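PDB 5ZY8: UPF0336 protein Rv0637 from Mycobacterium tuberculosis, which probably acts, as the HadC subunit paired with HadB, as a (3R)-hydroxyacyl-ACP dehydratase in the FAS-II pathway. Local coordinates for residues Lys102-Asp108 and Arg124-Asp130; Trp12-Phe18 and Ile62-Val67. The contacts are given in a common frame with arbitrary orientation. Residues are numbered along the deposited sequence.

Interaction 1: residues Lys102-Asp108 and Arg124-Asp130; sequences KLWARMD and RNLCTND
Two neighbouring antiparallel strands, the arms of a beta hairpin within the five-stranded sheet, pair here along residues 102-108 and 124-130. Both backbones are extended, their axes approach to 4.4 Å, and their N-to-C directions run at 147° to each other, about 33° short of antiparallel, reflecting the sheet twist. Trp104-Thr128, Arg106-Leu126 and Asp108-Arg124 are the hydrogen-bonded pairs, each closed by two backbone bonds: Trp104 N to Thr128 O 2.6 Å and Thr128 N to Trp104 O 2.9 Å; Arg106 N to Leu126 O 2.9 Å and Leu126 N to Arg106 O 2.6 Å; Asp108 N to Arg124 O 2.8 Å and Arg124 N to Asp108 O 2.9 Å. Between them lie the non-hydrogen-bonded pairs Ala105-Cys127 and Met107-Asn125, with CA-CA distances of 4.8 and 4.3 Å. Leu103, Ala105, Met107, Asn125 and Cys127 are buried on one face, where Ala105, Met107 and Asn125 touch helix 61-74. The other face is more polar. Arg106, t at chi1 and chi2, reaches along its own strand to Asp108 (NE to OD1 3.1 Å, NH1 to OD2 2.8 Å) and lays its guanidinium over Leu126, NH2 lying 3.4 Å from CD2. Arg124 joins this network through a long salt bridge, NE to Asp108 OD2 3.8 Å, while its NH2 salt-bridges Glu137 on the next strand and hydrogen-bonds Tyr139 OH. At the other end Trp104, chi1 m, donates from NE1 to OD1 of the loop residue Asp130 (3.0 Å). A twisted antiparallel sheet with a largely apolar face packed on a central helix is characteristic of the hot-dog fold.

Interaction 2: residues Trp12-Phe18 and Ile62-Val67; sequences WRYPDYF and ILAKYV
Residues 12-18, an edge strand bent at Pro15 and Asp16, wrap around one side of helical residues 62-67. The axis of 12-14 passes 9.6 Å from that of the helix, with 121° between their N-to-C directions; the nearest CA pairs are Tyr14-Val67 (5.9 Å) and Phe18-Leu63 (7.0 Å). The corner lets Tyr14 and Phe18, both chi1 t, direct their CA-to-CB bonds toward the helix. Leu63 projects into the hollow of the bent strand, its CD2 3.6 Å from Phe18 CB and its CD1 4.5 Å from Tyr14 CD2. Phe18 lays its ring over Leu63, whose CB sits 4.2 Å from the ring centroid in a CH-pi contact. The ring's corner, Phe18 CE2, abuts Ile62 CG2 and Tyr66 CE2, each 3.9 Å away. Tyr14 CG lies 3.7 Å from Val67 CG2, Tyr14 OH lies 3.6 Å from Tyr66 CB, and the edge of Trp12 meets Val67 (CD1 to CG1 4.0 Å). With no hydrogen bond between the segments, cohesion comes from apolar and aromatic shape matching.

The two contacts are adjoining parts of one sheet-on-helix assembly, their centres about 7 Å apart. Strand 102-113 is common ground: it pairs with 120-129 in interaction 1 and, along its other edge, with strand 11-19 of interaction 2, where Met107 O lies 2.7 Å from Trp12 N and Leu103 N 2.9 Å from Phe18 O, both probable hydrogen bonds. The helix of interaction 2 packs on the buried face of interaction 1, with Val67 CG2 3.4 Å from Ala105 CB and Ala64 O 3.4 Å from Asn125 ND2. Outward, Tyr66 OH hydrogen-bonds Glu27 of a second subunit, another copy of this protein, so the helix of interaction 2 also faces a subunit interface.

Interaction 1: residues Lys102-Asp108 and Arg124-Asp130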
loop_
_atom_site.group_PDB
_atom_site.type_symbol
_atom_site.label_atom_id
_atom_site.label_comp_id
_atom_site.label_asym_id
_atom_site.label_seq_id
_atom_site.Cartn_x
_atom_site.Cartn_y
_atom_site.Cartn_z
ATOM N N LYS C 102 -1.964 -9.848 15.169
ATOM C CA LYS C 102 -3.271 -9.218 15.302
ATOM C C LYS C 102 -3.198 -8.188 16.427
ATOM O O LYS C 102 -2.845 -8.526 17.560
ATOM C CB LYS C 102 -4.337 -10.278 15.581
ATOM C CG LYS C 102 -5.778 -9.832 15.443
ATOM C CD LYS C 102 -6.708 -10.885 16.022
ATOM C CE LYS C 102 -8.125 -10.714 15.514
ATOM N NZ LYS C 102 -9.027 -11.814 15.936
ATOM N N LEU C 103 -3.531 -6.941 16.118
ATOM C CA LEU C 103 -3.334 -5.837 17.041
ATOM C C LEU C 103 -4.648 -5.123 17.313
ATOM O O LEU C 103 -5.450 -4.909 16.398
ATOM C CB LEU C 103 -2.318 -4.833 16.472
ATOM C CG LEU C 103 -0.914 -5.357 16.183
ATOM C CD1 LEU C 103 0.005 -4.215 15.799
ATOM C CD2 LEU C 103 -0.383 -6.095 17.392
ATOM N N TRP C 104 -4.851 -4.733 18.570
ATOM C CA TRP C 104 -5.991 -3.920 18.974
ATOM C C TRP C 104 -5.478 -2.561 19.416
ATOM O O TRP C 104 -4.557 -2.472 20.233
ATOM C CB TRP C 104 -6.796 -4.573 20.102
ATOM C CG TRP C 104 -7.406 -5.882 19.725
ATOM C CD1 TRP C 104 -6.844 -7.125 19.862
ATOM C CD2 TRP C 104 -8.700 -6.089 19.145
ATOM N NE1 TRP C 104 -7.712 -8.094 19.399
ATOM C CE2 TRP C 104 -8.857 -7.484 18.955
ATOM C CE3 TRP C 104 -9.740 -5.234 18.768
ATOM C CZ2 TRP C 104 -10.013 -8.036 18.401
ATOM C CZ3 TRP C 104 -10.890 -5.787 18.229
ATOM C CH2 TRP C 104 -11.016 -7.173 18.050
ATOM N N ALA C 105 -6.097 -1.514 18.897
ATOM C CA ALA C 105 -5.632 -0.156 19.092
ATOM C C ALA C 105 -6.543 0.580 20.059
ATOM O O ALA C 105 -7.754 0.341 20.124
ATOM C CB ALA C 105 -5.556 0.589 17.759
ATOM N N ARG C 106 -5.925 1.467 20.827
ATOM C CA ARG C 106 -6.610 2.260 21.835
ATOM C C ARG C 106 -5.865 3.578 21.933
ATOM O O ARG C 106 -4.676 3.591 22.260
ATOM C CB ARG C 106 -6.646 1.533 23.183
ATOM C CG ARG C 106 -7.443 2.242 24.262
ATOM C CD ARG C 106 -7.142 1.655 25.628
ATOM N NE ARG C 106 -6.434 2.585 26.505
ATOM C CZ ARG C 106 -5.820 2.225 27.630
ATOM N NH1 ARG C 106 -5.200 3.134 28.379
ATOM N NH2 ARG C 106 -5.827 0.951 28.008
ATOM N N MET C 107 -6.538 4.670 21.611
ATOM C CA MET C 107 -5.930 5.989 21.667
ATOM C C MET C 107 -6.409 6.715 22.918
ATOM O O MET C 107 -7.616 6.847 23.137
ATOM C CB MET C 107 -6.294 6.787 20.422
ATOM C CG MET C 107 -5.394 7.957 20.137
ATOM S SD MET C 107 -6.277 9.027 19.007
ATOM C CE MET C 107 -7.548 9.637 20.113
ATOM N N ASP C 108 -5.467 7.211 23.720
ATOM C CA ASP C 108 -5.795 8.113 24.813
ATOM C C ASP C 108 -5.348 9.528 24.476
ATOM O O ASP C 108 -4.330 9.739 23.812
ATOM C CB ASP C 108 -5.117 7.690 26.131
ATOM C CG ASP C 108 -5.394 6.241 26.518
ATOM O OD1 ASP C 108 -6.228 5.597 25.849
ATOM O OD2 ASP C 108 -4.794 5.754 27.512
ATOM N N ARG C 124 -1.772 9.261 22.525
ATOM C CA ARG C 124 -1.034 8.049 22.872
ATOM C C ARG C 124 -1.805 6.879 22.284
ATOM O O ARG C 124 -2.933 6.601 22.698
ATOM C CB ARG C 124 -0.868 7.909 24.390
ATOM C CG ARG C 124 -0.456 6.514 24.894
ATOM C CD ARG C 124 -0.388 6.485 26.431
ATOM N NE ARG C 124 -1.080 5.355 27.057
ATOM C CZ ARG C 124 -0.488 4.431 27.812
ATOM N NH1 ARG C 124 -1.205 3.449 28.346
ATOM N NH2 ARG C 124 0.819 4.487 28.036
ATOM N N ASN C 125 -1.211 6.209 21.311
ATOM C CA ASN C 125 -1.831 5.045 20.698
ATOM C C ASN C 125 -1.246 3.794 21.343
ATOM O O ASN C 125 -0.049 3.514 21.222
ATOM C CB ASN C 125 -1.647 5.068 19.183
ATOM C CG ASN C 125 -2.420 6.208 18.534
ATOM O OD1 ASN C 125 -1.977 7.365 18.551
ATOM N ND2 ASN C 125 -3.610 5.899 18.016
ATOM N N LEU C 126 -2.107 3.068 22.045
ATOM C CA LEU C 126 -1.787 1.800 22.686
ATOM C C LEU C 126 -2.105 0.634 21.759
ATOM O O LEU C 126 -3.194 0.580 21.177
ATOM C CB LEU C 126 -2.608 1.679 23.965
ATOM C CG LEU C 126 -2.051 0.804 25.070
ATOM C CD1 LEU C 126 -1.031 1.610 25.860
ATOM C CD2 LEU C 126 -3.166 0.282 25.964
ATOM N N CYS C 127 -1.170 -0.304 21.625
ATOM C CA CYS C 127 -1.391 -1.489 20.797
ATOM C C CYS C 127 -1.207 -2.740 21.642
ATOM O O CYS C 127 -0.151 -2.939 22.256
ATOM C CB CYS C 127 -0.473 -1.523 19.571
ATOM S SG CYS C 127 -0.579 -0.056 18.551
ATOM N N THR C 128 -2.241 -3.568 21.670
ATOM C CA THR C 128 -2.247 -4.829 22.389
ATOM C C THR C 128 -2.565 -5.947 21.400
ATOM O O THR C 128 -3.128 -5.702 20.330
ATOM C CB THR C 128 -3.275 -4.783 23.540
ATOM O OG1 THR C 128 -4.296 -5.763 23.317
ATOM C CG2 THR C 128 -3.926 -3.390 23.625
ATOM N N ASN C 129 -2.208 -7.185 21.752
ATOM C CA ASN C 129 -2.488 -8.306 20.866
ATOM C C ASN C 129 -3.661 -9.124 21.399
ATOM O O ASN C 129 -4.313 -8.752 22.384
ATOM C CB ASN C 129 -1.246 -9.173 20.653
ATOM C CG ASN C 129 -0.712 -9.790 21.936
ATOM O OD1 ASN C 129 -1.459 -10.088 22.864
ATOM N ND2 ASN C 129 0.592 -10.024 21.968
ATOM N N ASP C 130 -3.927 -10.259 20.739
ATOM C CA ASP C 130 -5.097 -11.074 21.068
ATOM C C ASP C 130 -5.095 -11.601 22.495
ATOM O O ASP C 130 -6.165 -11.941 23.011
ATOM C CB ASP C 130 -5.228 -12.251 20.102
ATOM C CG ASP C 130 -6.455 -12.138 19.213
ATOM O OD1 ASP C 130 -7.093 -11.057 19.203
ATOM O OD2 ASP C 130 -6.790 -13.134 18.534
#

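Interaction 2: residues Trp12-Phe18 and Ile62-Val67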
loop_
_atom_site.group_PDB
_atom_site.type_symbol
_atom_site.label_atom_id
_atom_site.label_comp_id
_atom_site.label_asym_id
_atom_site.label_seq_id
_atom_site.Cartn_x
_atom_site.Cartn_y
_atom_site.Cartn_z
ATOM N N TRP C 12 -10.259 6.237 23.462
ATOM C CA TRP C 12 -10.971 5.874 22.239
ATOM C C TRP C 12 -10.505 4.483 21.827
ATOM O O TRP C 12 -9.387 4.317 21.335
ATOM C CB TRP C 12 -10.735 6.921 21.148
ATOM C CG TRP C 12 -11.630 6.777 19.965
ATOM C CD1 TRP C 12 -11.361 6.129 18.792
ATOM C CD2 TRP C 12 -12.974 7.256 19.858
ATOM N NE1 TRP C 12 -12.447 6.204 17.949
ATOM C CE2 TRP C 12 -13.452 6.886 18.583
ATOM C CE3 TRP C 12 -13.817 7.968 20.716
ATOM C CZ2 TRP C 12 -14.735 7.205 18.148
ATOM C CZ3 TRP C 12 -15.087 8.285 20.280
ATOM C CH2 TRP C 12 -15.536 7.900 19.010
ATOM N N ARG C 13 -11.351 3.484 22.065
ATOM C CA ARG C 13 -11.056 2.123 21.641
ATOM C C ARG C 13 -11.450 1.942 20.179
ATOM O O ARG C 13 -12.583 2.250 19.787
ATOM C CB ARG C 13 -11.780 1.113 22.536
ATOM C CG ARG C 13 -11.073 0.856 23.868
ATOM C CD ARG C 13 -11.994 0.238 24.907
ATOM N NE ARG C 13 -12.160 1.097 26.080
ATOM C CZ ARG C 13 -13.261 1.144 26.830
ATOM N NH1 ARG C 13 -13.321 1.956 27.881
ATOM N NH2 ARG C 13 -14.303 0.378 26.532
ATOM N N TYR C 14 -10.508 1.463 19.370
ATOM C CA TYR C 14 -10.775 1.250 17.953
ATOM C C TYR C 14 -11.610 -0.011 17.781
ATOM O O TYR C 14 -11.192 -1.085 18.232
ATOM C CB TYR C 14 -9.476 1.140 17.173
ATOM C CG TYR C 14 -9.637 1.241 15.667
ATOM C CD1 TYR C 14 -10.082 2.417 15.071
ATOM C CD2 TYR C 14 -9.296 0.176 14.835
ATOM C CE1 TYR C 14 -10.219 2.517 13.691
ATOM C CE2 TYR C 14 -9.421 0.267 13.458
ATOM C CZ TYR C 14 -9.884 1.441 12.887
ATOM O OH TYR C 14 -10.012 1.540 11.510
ATOM N N PRO C 15 -12.783 0.071 17.144
ATOM C CA PRO C 15 -13.719 -1.067 17.136
ATOM C C PRO C 15 -13.304 -2.226 16.236
ATOM O O PRO C 15 -14.049 -3.208 16.137
ATOM C CB PRO C 15 -15.022 -0.425 16.639
ATOM C CG PRO C 15 -14.569 0.722 15.790
ATOM C CD PRO C 15 -13.307 1.241 16.412
ATOM N N ASP C 16 -12.154 -2.147 15.577
ATOM C CA ASP C 16 -11.675 -3.182 14.677
ATOM C C ASP C 16 -10.273 -3.601 15.082
ATOM O O ASP C 16 -9.541 -2.850 15.727
ATOM C CB ASP C 16 -11.681 -2.680 13.227
ATOM C CG ASP C 16 -11.603 -3.797 12.207
ATOM O OD1 ASP C 16 -11.629 -4.991 12.590
ATOM O OD2 ASP C 16 -11.506 -3.452 11.003
ATOM N N TYR C 17 -9.904 -4.818 14.707
ATOM C CA TYR C 17 -8.524 -5.248 14.839
ATOM C C TYR C 17 -7.746 -4.960 13.551
ATOM O O TYR C 17 -8.309 -4.629 12.504
ATOM C CB TYR C 17 -8.453 -6.724 15.213
ATOM C CG TYR C 17 -9.118 -7.674 14.249
ATOM C CD1 TYR C 17 -8.445 -8.135 13.119
ATOM C CD2 TYR C 17 -10.409 -8.124 14.472
ATOM C CE1 TYR C 17 -9.038 -9.016 12.249
ATOM C CE2 TYR C 17 -11.012 -9.006 13.606
ATOM C CZ TYR C 17 -10.326 -9.447 12.493
ATOM O OH TYR C 17 -10.926 -10.327 11.620
ATOM N N PHE C 18 -6.427 -5.090 13.640
ATOM C CA PHE C 18 -5.522 -4.782 12.540
ATOM C C PHE C 18 -4.561 -5.951 12.383
ATOM O O PHE C 18 -3.890 -6.330 13.348
ATOM C CB PHE C 18 -4.777 -3.471 12.825
ATOM C CG PHE C 18 -3.743 -3.098 11.802
ATOM C CD1 PHE C 18 -2.455 -3.631 11.857
ATOM C CD2 PHE C 18 -4.030 -2.173 10.812
ATOM C CE1 PHE C 18 -1.491 -3.270 10.924
ATOM C CE2 PHE C 18 -3.064 -1.800 9.875
ATOM C CZ PHE C 18 -1.800 -2.353 9.930
ATOM N N ILE C 62 0.256 3.409 10.329
ATOM C CA ILE C 62 -1.009 3.175 9.644
ATOM C C ILE C 62 -2.117 2.902 10.655
ATOM O O ILE C 62 -3.203 3.488 10.589
ATOM C CB ILE C 62 -0.873 2.031 8.624
ATOM C CG1 ILE C 62 -0.019 2.480 7.440
ATOM C CG2 ILE C 62 -2.243 1.598 8.135
ATOM C CD1 ILE C 62 0.582 1.338 6.663
ATOM N N LEU C 63 -1.867 2.004 11.604
ATOM C CA LEU C 63 -2.888 1.737 12.611
ATOM C C LEU C 63 -3.163 2.992 13.441
ATOM O O LEU C 63 -4.326 3.346 13.688
ATOM C CB LEU C 63 -2.472 0.560 13.497
ATOM C CG LEU C 63 -3.513 0.107 14.533
ATOM C CD1 LEU C 63 -4.904 0.031 13.903
ATOM C CD2 LEU C 63 -3.126 -1.238 15.138
ATOM N N ALA C 64 -2.101 3.678 13.878
ATOM C CA ALA C 64 -2.264 4.881 14.691
ATOM C C ALA C 64 -3.208 5.896 14.042
ATOM O O ALA C 64 -4.051 6.490 14.726
ATOM C CB ALA C 64 -0.897 5.518 14.956
ATOM N N LYS C 65 -3.117 6.078 12.716
ATOM C CA LYS C 65 -3.959 7.085 12.073
ATOM C C LYS C 65 -5.328 6.552 11.671
ATOM O O LYS C 65 -6.281 7.334 11.570
ATOM C CB LYS C 65 -3.263 7.665 10.835
ATOM C CG LYS C 65 -3.927 8.947 10.355
ATOM C CD LYS C 65 -3.449 9.398 8.998
ATOM C CE LYS C 65 -3.332 10.918 8.994
ATOM N NZ LYS C 65 -2.401 11.475 7.973
ATOM N N TYR C 66 -5.476 5.239 11.492
ATOM C CA TYR C 66 -6.819 4.676 11.434
ATOM C C TYR C 66 -7.625 5.120 12.648
ATOM O O TYR C 66 -8.773 5.568 12.518
ATOM C CB TYR C 66 -6.756 3.147 11.384
ATOM C CG TYR C 66 -6.479 2.521 10.034
ATOM C CD1 TYR C 66 -6.502 3.275 8.855
ATOM C CD2 TYR C 66 -6.201 1.162 9.937
ATOM C CE1 TYR C 66 -6.252 2.685 7.614
ATOM C CE2 TYR C 66 -5.952 0.564 8.707
ATOM C CZ TYR C 66 -5.981 1.332 7.549
ATOM O OH TYR C 66 -5.729 0.729 6.342
ATOM N N VAL C 67 -7.004 5.060 13.832
ATOM C CA VAL C 67 -7.700 5.369 15.075
ATOM C C VAL C 67 -7.886 6.870 15.222
ATOM O O VAL C 67 -8.974 7.344 15.574
ATOM C CB VAL C 67 -6.933 4.784 16.274
ATOM C CG1 VAL C 67 -7.741 4.950 17.562
ATOM C CG2 VAL C 67 -6.591 3.340 16.016
#